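PDB 2VP1: periplasmic iron-binding protein from Synechocystis sp., which binds ferric iron and probably serves as a substrate-binding component of an ABC transporter that imports it into the cell. Local coordinates for residues R42-D47 and F84-G89; G80-T85 and A280-L285; S172-R177 and R188-L193. All blocks are in the same frame, centred on the assembly; numbering follows the deposited sequence.

Interaction 1: R42-D47 and F84-G89; sequences RHYNTD and FTVDAG. With FE (Fe (III) ion), chain C.
F84 meets the aliphatic part of R42: the CD methylene lies over one face of the phenylalanine ring, 3.7 Å from the ring centroid and 17° off its normal, a CH-pi contact. Beyond CD the arginine bends (chi3 76°), and its guanidinium plane ends up 33° from the ring. There NE gives its hydrogen to the syn lone pair of D47 OD2 at 2.7 Å, almost in the guanidinium plane, while NH2 adds a weak bond to OD1 and a salt bridge to E300. One face of the guanidinium is covered by Y44 CE2, so charge pairing and packing together fix how this group is turned.

Two residues on, V86 borders the metal site with both methyls. CG1 packs 3.6 Å from R42 CG and also touches the Y44 phenol, whereas CG2 approaches H43 CE1 at 4.1 Å. H43 NE2 binds the iron at 2.2 Å and Y44 OH at 2.0 Å; Y169, Y225 and Y226 complete the site, and R129 is a further polar partner of Y44. Next, D87 N-caps the following helix, its OD1 accepting from G89 N at 3.0 Å.

The contact therefore joins the loop after strand 35-40 to the passage from strand 82-85 into helix 88-96, with strand 261-268 and helices 168-181 and 288-296 touching it.

Interaction 2: G80-T85 and A280-L285; sequences GDILFT and AFLEYL
L285 drops its CD1 methyl onto a face of the F84 ring, 4.0 Å from the centroid and 26° off the normal, in a CH-pi contact. The methyl sits off centre, toward CZ and CE2, on the face opposite the one that R42 covers, so the phenylalanine is a flat blade between two aliphatic groups.

One helical turn earlier F281 supplies a second bump. A chi1 of -176° sets CG opposite the backbone nitrogen and sends the ring toward the strand, where its CD2-CE2 side enters the hollow between I82 and F84, two residues that point the same way from the strand. CD2 touches I82 CG1 at 4.0 Å, and CE2 comes within 4.3 Å of F84 CD2, which lies at the edge of the F281 ring near its plane. I82 in turn fits beside L282: the two chains slide past each other in opposite directions until I82 CD1 and L282 CD2 are 3.9 Å apart. The interlock is wholly apolar, and F54, meeting F281 edge-to-face, extends it.

The strand and helix segments run 30° from parallel with axes 10.5 Å apart. Helix 275-285, which follows strand 261-268, here covers a sheet in which 82-85 pairs parallel with 35-40 and antiparallel with 261-268, as expected of an alpha/beta lobe of a type II periplasmic binding protein.

Interaction 3: S172-R177 and R188-L193; sequences SLTASR and RWLQGL
W189 points the six-membered part of its indole at T174, L173 and R177, and around this one side chain two consecutive helices close into an antiparallel helical hairpin. Helix 168-181 passes almost directly into helix 183-195; the axes of the two short segments are 11.9 Å apart and make an angle of 139°, a splayed pairing bridged by large side chains.

The indole leaves its helix with CG anti to the backbone nitrogen (chi1 167°), which carries the benzo ring across the gap between the helices. T174 meets this ring at its edge: OG1 lies near the ring plane, 3.5 Å from W189 CZ3, in van der Waals contact. The aliphatic part of R177, one turn further along, approaches obliquely, with CG 4.2 Å from CZ3, and L173 brings its branch point toward the remote end of the ring, CG being 4.4 Å from CH2. The polar end of the indole is turned elsewhere, for W189 NE1 donates to the carbonyl oxygen of Y148.

L190 meets T174 differently, the two side chains reaching for each other tip to tip. Both threonine branches take part: OG1 is 3.8 Å from L190 CD2, and CG2 is 3.9 Å from CD1. Helix 333-343 packs against both residues, through S336 and M340 at T174 and through L339 and V343 at L190.

While its CG packs near the indole, R177 turns its guanidinium back over its own helix. NE pairs with E149, and NH2 donates to S176 OG at 2.7 Å, the acceptor lying in the guanidinium plane. S176 OG passes the chain on, donating to the carbonyl oxygen of L173, which also receives the helical bond from R177 N.

In the fold
Interactions 1 and 2 share F84 on strand 82-85, and their centres are 12 Å apart; the phenylalanine side chain, gripped in both, is about 11 Å from the iron. Interaction 3 lies across the centre of the chain from interaction 2, with centres 32 Å apart and nearest atoms still about 9 Å from each other. Interaction 1 is the link to it: D87 OD1 and S172 OG are 2.6 Å apart, a probable hydrogen bond that ties the start of helix 88-96 to helix 168-181. That second helix also carries the iron ligand Y169, and the L173 side chain is about 13 Å from the metal. Only interaction 1 contributes iron ligands directly.

Interaction 1: R42-D47 and F84-G89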
loop_
_atom_site.group_PDB
_atom_site.type_symbol
_atom_site.label_atom_id
_atom_site.label_comp_id
_atom_site.label_asym_id
_atom_site.label_seq_id
_atom_site.Cartn_x
_atom_site.Cartn_y
_atom_site.Cartn_z
ATOM N N ARG A 42 -1.602 -3.749 9.113
ATOM C CA ARG A 42 -0.856 -2.485 9.184
ATOM C C ARG A 42 0.410 -2.623 10.049
ATOM O O ARG A 42 0.486 -3.495 10.914
ATOM C CB ARG A 42 -1.745 -1.336 9.684
ATOM C CG ARG A 42 -2.658 -0.753 8.613
ATOM C CD ARG A 42 -3.463 0.393 9.146
ATOM N NE ARG A 42 -2.663 1.607 9.286
ATOM C CZ ARG A 42 -2.681 2.629 8.431
ATOM N NH1 ARG A 42 -3.465 2.588 7.362
ATOM N NH2 ARG A 42 -1.919 3.699 8.639
ATOM N N HIS A 43 1.400 -1.774 9.811
ATOM C CA HIS A 43 2.708 -1.922 10.454
ATOM C C HIS A 43 3.343 -0.575 10.821
ATOM O O HIS A 43 4.510 -0.319 10.514
ATOM C CB HIS A 43 3.661 -2.700 9.532
ATOM C CG HIS A 43 3.555 -2.305 8.090
ATOM N ND1 HIS A 43 2.915 -3.085 7.153
ATOM C CD2 HIS A 43 3.970 -1.199 7.432
ATOM C CE1 HIS A 43 2.956 -2.487 5.975
ATOM N NE2 HIS A 43 3.591 -1.341 6.115
ATOM N N TYR A 44 2.574 0.283 11.472
ATOM C CA TYR A 44 3.040 1.614 11.807
ATOM C C TYR A 44 2.844 1.830 13.282
ATOM O O TYR A 44 1.717 1.809 13.764
ATOM C CB TYR A 44 2.284 2.666 10.998
ATOM C CG TYR A 44 2.180 2.296 9.549
ATOM C CD1 TYR A 44 3.296 2.383 8.708
ATOM C CD2 TYR A 44 0.980 1.816 9.020
ATOM C CE1 TYR A 44 3.209 2.014 7.359
ATOM C CE2 TYR A 44 0.884 1.439 7.681
ATOM C CZ TYR A 44 2.000 1.551 6.856
ATOM O OH TYR A 44 1.906 1.200 5.534
ATOM N N ASN A 45 3.952 2.003 13.996
ATOM C CA ASN A 45 3.922 2.237 15.437
ATOM C C ASN A 45 3.080 3.449 15.863
ATOM O O ASN A 45 2.491 3.437 16.937
ATOM C CB ASN A 45 5.337 2.257 16.036
ATOM C CG ASN A 45 5.895 0.838 16.263
ATOM O OD1 ASN A 45 5.138 -0.104 16.482
ATOM N ND2 ASN A 45 7.215 0.693 16.215
ATOM N N THR A 46 2.971 4.463 15.002
ATOM C CA THR A 46 2.134 5.626 15.299
ATOM C C THR A 46 0.631 5.304 15.215
ATOM O O THR A 46 -0.219 6.159 15.535
ATOM C CB THR A 46 2.454 6.821 14.373
ATOM O OG1 THR A 46 2.098 6.486 13.025
ATOM C CG2 THR A 46 3.943 7.234 14.474
ATOM N N ASP A 47 0.308 4.081 14.785
ATOM C CA ASP A 47 -1.081 3.623 14.712
ATOM C C ASP A 47 -1.694 3.458 16.089
ATOM O O ASP A 47 -2.895 3.631 16.255
ATOM C CB ASP A 47 -1.202 2.298 13.941
ATOM C CG ASP A 47 -1.468 2.494 12.449
ATOM O OD1 ASP A 47 -1.522 3.646 11.962
ATOM O OD2 ASP A 47 -1.635 1.474 11.759
ATOM N N PHE A 84 -8.349 -4.999 8.909
ATOM C CA PHE A 84 -7.746 -3.761 8.442
ATOM C C PHE A 84 -6.445 -4.119 7.719
ATOM O O PHE A 84 -5.485 -4.585 8.351
ATOM C CB PHE A 84 -7.444 -2.878 9.650
ATOM C CG PHE A 84 -7.278 -1.424 9.330
ATOM C CD1 PHE A 84 -7.334 -0.960 8.027
ATOM C CD2 PHE A 84 -7.041 -0.507 10.352
ATOM C CE1 PHE A 84 -7.184 0.389 7.748
ATOM C CE2 PHE A 84 -6.884 0.844 10.071
ATOM C CZ PHE A 84 -6.955 1.287 8.769
ATOM N N THR A 85 -6.417 -3.924 6.404
ATOM C CA THR A 85 -5.243 -4.310 5.606
ATOM C C THR A 85 -4.554 -3.074 5.042
ATOM O O THR A 85 -5.006 -1.952 5.271
ATOM C CB THR A 85 -5.604 -5.315 4.451
ATOM O OG1 THR A 85 -6.213 -4.620 3.354
ATOM C CG2 THR A 85 -6.523 -6.435 4.945
ATOM N N VAL A 86 -3.450 -3.273 4.337
ATOM C CA VAL A 86 -2.798 -2.178 3.612
ATOM C C VAL A 86 -2.841 -2.442 2.122
ATOM O O VAL A 86 -2.068 -1.877 1.370
ATOM C CB VAL A 86 -1.324 -1.941 4.031
ATOM C CG1 VAL A 86 -1.251 -1.323 5.396
ATOM C CG2 VAL A 86 -0.501 -3.228 3.952
ATOM N N ASP A 87 -3.763 -3.292 1.694
ATOM C CA ASP A 87 -3.794 -3.716 0.308
ATOM C C ASP A 87 -5.198 -4.056 -0.153
ATOM O O ASP A 87 -5.847 -4.939 0.400
ATOM C CB ASP A 87 -2.879 -4.925 0.123
ATOM C CG ASP A 87 -3.084 -5.614 -1.204
ATOM O OD1 ASP A 87 -3.098 -4.932 -2.247
ATOM O OD2 ASP A 87 -3.224 -6.848 -1.209
ATOM N N ALA A 88 -5.652 -3.364 -1.190
ATOM C CA ALA A 88 -6.953 -3.617 -1.794
ATOM C C ALA A 88 -7.062 -5.044 -2.332
ATOM O O ALA A 88 -8.168 -5.603 -2.384
ATOM C CB ALA A 88 -7.218 -2.610 -2.910
ATOM N N GLY A 89 -5.931 -5.627 -2.745
ATOM C CA GLY A 89 -5.917 -7.002 -3.239
ATOM C C GLY A 89 -6.398 -7.995 -2.190
ATOM O O GLY A 89 -7.311 -8.800 -2.433
HETATM FE FE FE C . 3.410 0.240 4.656
#

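Interaction 2: G80-T85 and A280-L285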
loop_
_atom_site.group_PDB
_atom_site.type_symbol
_atom_site.label_atom_id
_atom_site.label_comp_id
_atom_site.label_asym_id
_atom_site.label_seq_id
_atom_site.Cartn_x
_atom_site.Cartn_y
_atom_site.Cartn_z
ATOM N N GLY A 80 -12.966 -11.909 15.930
ATOM C CA GLY A 80 -12.607 -10.764 15.113
ATOM C C GLY A 80 -13.784 -9.880 14.768
ATOM O O GLY A 80 -14.874 -10.369 14.425
ATOM N N ASP A 81 -13.544 -8.573 14.853
ATOM C CA ASP A 81 -14.525 -7.546 14.557
ATOM C C ASP A 81 -14.258 -6.862 13.215
ATOM O O ASP A 81 -15.178 -6.660 12.418
ATOM C CB ASP A 81 -14.511 -6.492 15.673
ATOM C CG ASP A 81 -15.121 -6.997 16.961
ATOM O OD1 ASP A 81 -16.221 -7.600 16.909
ATOM O OD2 ASP A 81 -14.495 -6.799 18.026
ATOM N N ILE A 82 -12.997 -6.493 12.989
ATOM C CA ILE A 82 -12.572 -5.778 11.792
ATOM C C ILE A 82 -11.377 -6.493 11.159
ATOM O O ILE A 82 -10.578 -7.122 11.861
ATOM C CB ILE A 82 -12.164 -4.312 12.131
ATOM C CG1 ILE A 82 -13.277 -3.559 12.889
ATOM C CG2 ILE A 82 -11.746 -3.543 10.886
ATOM C CD1 ILE A 82 -14.440 -3.097 12.034
ATOM N N LEU A 83 -11.274 -6.433 9.832
ATOM C CA LEU A 83 -10.007 -6.736 9.158
ATOM C C LEU A 83 -9.514 -5.467 8.464
ATOM O O LEU A 83 -10.179 -4.932 7.562
ATOM C CB LEU A 83 -10.127 -7.899 8.166
ATOM C CG LEU A 83 -8.875 -8.245 7.336
ATOM C CD1 LEU A 83 -7.673 -8.642 8.177
ATOM C CD2 LEU A 83 -9.177 -9.340 6.344
ATOM N N PHE A 84 -8.349 -4.999 8.909
ATOM C CA PHE A 84 -7.746 -3.761 8.442
ATOM C C PHE A 84 -6.445 -4.119 7.719
ATOM O O PHE A 84 -5.485 -4.585 8.351
ATOM C CB PHE A 84 -7.444 -2.878 9.650
ATOM C CG PHE A 84 -7.278 -1.424 9.330
ATOM C CD1 PHE A 84 -7.334 -0.960 8.027
ATOM C CD2 PHE A 84 -7.041 -0.507 10.352
ATOM C CE1 PHE A 84 -7.184 0.389 7.748
ATOM C CE2 PHE A 84 -6.884 0.844 10.071
ATOM C CZ PHE A 84 -6.955 1.287 8.769
ATOM N N THR A 85 -6.417 -3.924 6.404
ATOM C CA THR A 85 -5.243 -4.310 5.606
ATOM C C THR A 85 -4.554 -3.074 5.042
ATOM O O THR A 85 -5.006 -1.952 5.271
ATOM C CB THR A 85 -5.604 -5.315 4.451
ATOM O OG1 THR A 85 -6.213 -4.620 3.354
ATOM C CG2 THR A 85 -6.523 -6.435 4.945
ATOM N N ALA A 280 -18.700 1.406 14.659
ATOM C CA ALA A 280 -18.212 2.645 15.231
ATOM C C ALA A 280 -16.760 2.886 14.787
ATOM O O ALA A 280 -16.358 4.030 14.531
ATOM C CB ALA A 280 -18.331 2.605 16.738
ATOM N N PHE A 281 -15.991 1.802 14.670
ATOM C CA PHE A 281 -14.582 1.884 14.289
ATOM C C PHE A 281 -14.414 2.347 12.847
ATOM O O PHE A 281 -13.613 3.251 12.584
ATOM C CB PHE A 281 -13.869 0.548 14.538
ATOM C CG PHE A 281 -12.389 0.575 14.257
ATOM C CD1 PHE A 281 -11.483 0.952 15.254
ATOM C CD2 PHE A 281 -11.896 0.204 13.001
ATOM C CE1 PHE A 281 -10.095 0.965 15.003
ATOM C CE2 PHE A 281 -10.518 0.214 12.733
ATOM C CZ PHE A 281 -9.612 0.592 13.736
ATOM N N LEU A 282 -15.167 1.741 11.923
ATOM C CA LEU A 282 -15.112 2.134 10.499
ATOM C C LEU A 282 -15.452 3.608 10.309
ATOM O O LEU A 282 -14.722 4.332 9.617
ATOM C CB LEU A 282 -16.014 1.271 9.622
ATOM C CG LEU A 282 -15.708 -0.221 9.448
ATOM C CD1 LEU A 282 -16.607 -0.798 8.345
ATOM C CD2 LEU A 282 -14.238 -0.508 9.154
ATOM N N GLU A 283 -16.535 4.054 10.953
ATOM C CA GLU A 283 -16.899 5.479 10.980
ATOM C C GLU A 283 -15.851 6.353 11.651
ATOM O O GLU A 283 -15.598 7.476 11.201
ATOM C CB GLU A 283 -18.231 5.683 11.674
ATOM C CG GLU A 283 -19.419 5.217 10.865
ATOM C CD GLU A 283 -20.708 5.355 11.631
ATOM O OE1 GLU A 283 -20.656 5.496 12.877
ATOM O OE2 GLU A 283 -21.771 5.313 10.984
ATOM N N TYR A 284 -15.247 5.848 12.724
ATOM C CA TYR A 284 -14.133 6.542 13.331
ATOM C C TYR A 284 -12.962 6.707 12.342
ATOM O O TYR A 284 -12.360 7.779 12.271
ATOM C CB TYR A 284 -13.702 5.845 14.617
ATOM C CG TYR A 284 -12.396 6.345 15.170
ATOM C CD1 TYR A 284 -12.321 7.562 15.853
ATOM C CD2 TYR A 284 -11.224 5.603 15.001
ATOM C CE1 TYR A 284 -11.106 8.027 16.348
ATOM C CE2 TYR A 284 -10.016 6.045 15.501
ATOM C CZ TYR A 284 -9.962 7.258 16.169
ATOM O OH TYR A 284 -8.757 7.691 16.656
ATOM N N LEU A 285 -12.656 5.671 11.558
ATOM C CA LEU A 285 -11.592 5.786 10.552
ATOM C C LEU A 285 -11.894 6.826 9.467
ATOM O O LEU A 285 -10.977 7.279 8.759
ATOM C CB LEU A 285 -11.292 4.437 9.879
ATOM C CG LEU A 285 -10.710 3.243 10.632
ATOM C CD1 LEU A 285 -10.425 2.168 9.619
ATOM C CD2 LEU A 285 -9.443 3.562 11.440
#

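Interaction 3: S172-R177 and R188-L193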
loop_
_atom_site.group_PDB
_atom_site.type_symbol
_atom_site.label_atom_id
_atom_site.label_comp_id
_atom_site.label_asym_id
_atom_site.label_seq_id
_atom_site.Cartn_x
_atom_site.Cartn_y
_atom_site.Cartn_z
ATOM N N SER A 172 0.449 -6.570 -5.639
ATOM C CA SER A 172 -0.526 -5.670 -6.236
ATOM C C SER A 172 -0.003 -5.010 -7.486
ATOM O O SER A 172 -0.681 -5.004 -8.517
ATOM C CB SER A 172 -0.940 -4.605 -5.240
ATOM O OG SER A 172 -2.151 -4.962 -4.623
ATOM N N LEU A 173 1.201 -4.461 -7.393
ATOM C CA LEU A 173 1.845 -3.825 -8.538
ATOM C C LEU A 173 1.932 -4.775 -9.758
ATOM O O LEU A 173 1.448 -4.443 -10.847
ATOM C CB LEU A 173 3.210 -3.262 -8.128
ATOM C CG LEU A 173 4.197 -2.662 -9.131
ATOM C CD1 LEU A 173 3.542 -1.654 -10.070
ATOM C CD2 LEU A 173 5.315 -2.012 -8.334
ATOM N N THR A 174 2.489 -5.962 -9.580
ATOM C CA THR A 174 2.553 -6.892 -10.696
ATOM C C THR A 174 1.170 -7.296 -11.214
ATOM O O THR A 174 0.979 -7.444 -12.428
ATOM C CB THR A 174 3.444 -8.097 -10.393
ATOM O OG1 THR A 174 4.793 -7.637 -10.265
ATOM C CG2 THR A 174 3.379 -9.117 -11.511
ATOM N N ALA A 175 0.215 -7.451 -10.302
ATOM C CA ALA A 175 -1.163 -7.740 -10.673
ATOM C C ALA A 175 -1.760 -6.662 -11.563
ATOM O O ALA A 175 -2.484 -6.973 -12.514
ATOM C CB ALA A 175 -2.029 -7.920 -9.435
ATOM N N SER A 176 -1.478 -5.398 -11.253
ATOM C CA SER A 176 -2.023 -4.298 -12.042
ATOM C C SER A 176 -1.376 -4.301 -13.412
ATOM O O SER A 176 -2.022 -4.016 -14.413
ATOM C CB SER A 176 -1.794 -2.958 -11.355
ATOM O OG SER A 176 -0.410 -2.695 -11.262
ATOM N N ARG A 177 -0.097 -4.650 -13.446
ATOM C CA ARG A 177 0.627 -4.769 -14.709
ATOM C C ARG A 177 0.050 -5.848 -15.616
ATOM O O ARG A 177 -0.109 -5.605 -16.809
ATOM C CB ARG A 177 2.147 -4.925 -14.484
ATOM C CG ARG A 177 2.914 -3.573 -14.505
ATOM C CD ARG A 177 2.260 -2.566 -13.568
ATOM N NE ARG A 177 2.195 -1.224 -14.118
ATOM C CZ ARG A 177 1.357 -0.287 -13.687
ATOM N NH1 ARG A 177 1.359 0.915 -14.233
ATOM N NH2 ARG A 177 0.507 -0.548 -12.712
ATOM N N ARG A 188 8.072 -10.362 -19.297
ATOM C CA ARG A 188 9.234 -9.713 -19.900
ATOM C C ARG A 188 9.806 -8.647 -18.960
ATOM O O ARG A 188 10.986 -8.688 -18.609
ATOM C CB ARG A 188 8.842 -9.109 -21.248
ATOM C CG ARG A 188 9.786 -9.435 -22.381
ATOM C CD ARG A 188 9.002 -9.593 -23.689
ATOM N N TRP A 189 8.954 -7.717 -18.532
ATOM C CA TRP A 189 9.334 -6.688 -17.565
ATOM C C TRP A 189 10.014 -7.304 -16.339
ATOM O O TRP A 189 11.080 -6.841 -15.920
ATOM C CB TRP A 189 8.109 -5.854 -17.154
ATOM C CG TRP A 189 8.307 -4.970 -15.941
ATOM C CD1 TRP A 189 9.166 -3.910 -15.833
ATOM C CD2 TRP A 189 7.626 -5.060 -14.678
ATOM N NE1 TRP A 189 9.059 -3.340 -14.588
ATOM C CE2 TRP A 189 8.126 -4.029 -13.859
ATOM C CE3 TRP A 189 6.640 -5.907 -14.163
ATOM C CZ2 TRP A 189 7.679 -3.825 -12.546
ATOM C CZ3 TRP A 189 6.190 -5.699 -12.846
ATOM C CH2 TRP A 189 6.712 -4.669 -12.060
ATOM N N LEU A 190 9.396 -8.347 -15.784
ATOM C CA LEU A 190 9.898 -9.005 -14.584
ATOM C C LEU A 190 11.243 -9.677 -14.839
ATOM O O LEU A 190 12.165 -9.525 -14.042
ATOM C CB LEU A 190 8.874 -10.014 -14.033
ATOM C CG LEU A 190 7.619 -9.472 -13.322
ATOM C CD1 LEU A 190 6.687 -10.605 -12.919
ATOM C CD2 LEU A 190 7.967 -8.636 -12.100
ATOM N N GLN A 191 11.365 -10.397 -15.949
ATOM C CA GLN A 191 12.647 -11.006 -16.306
ATOM C C GLN A 191 13.712 -9.935 -16.286
ATOM O O GLN A 191 14.720 -10.089 -15.616
ATOM C CB GLN A 191 12.602 -11.692 -17.676
ATOM C CG GLN A 191 12.021 -13.106 -17.625
ATOM C CD GLN A 191 11.964 -13.790 -18.990
ATOM O OE1 GLN A 191 11.042 -14.549 -19.273
ATOM N NE2 GLN A 191 12.965 -13.529 -19.836
ATOM N N GLY A 192 13.452 -8.837 -16.989
ATOM C CA GLY A 192 14.378 -7.719 -17.077
ATOM C C GLY A 192 14.700 -7.136 -15.720
ATOM O O GLY A 192 15.863 -6.951 -15.383
ATOM N N LEU A 193 13.662 -6.866 -14.935
ATOM C CA LEU A 193 13.821 -6.216 -13.649
ATOM C C LEU A 193 14.638 -7.071 -12.711
ATOM O O LEU A 193 15.545 -6.568 -12.057
ATOM C CB LEU A 193 12.469 -5.895 -13.015
ATOM C CG LEU A 193 12.523 -4.842 -11.902
ATOM C CD1 LEU A 193 12.146 -3.495 -12.463
ATOM C CD2 LEU A 193 11.592 -5.239 -10.784
#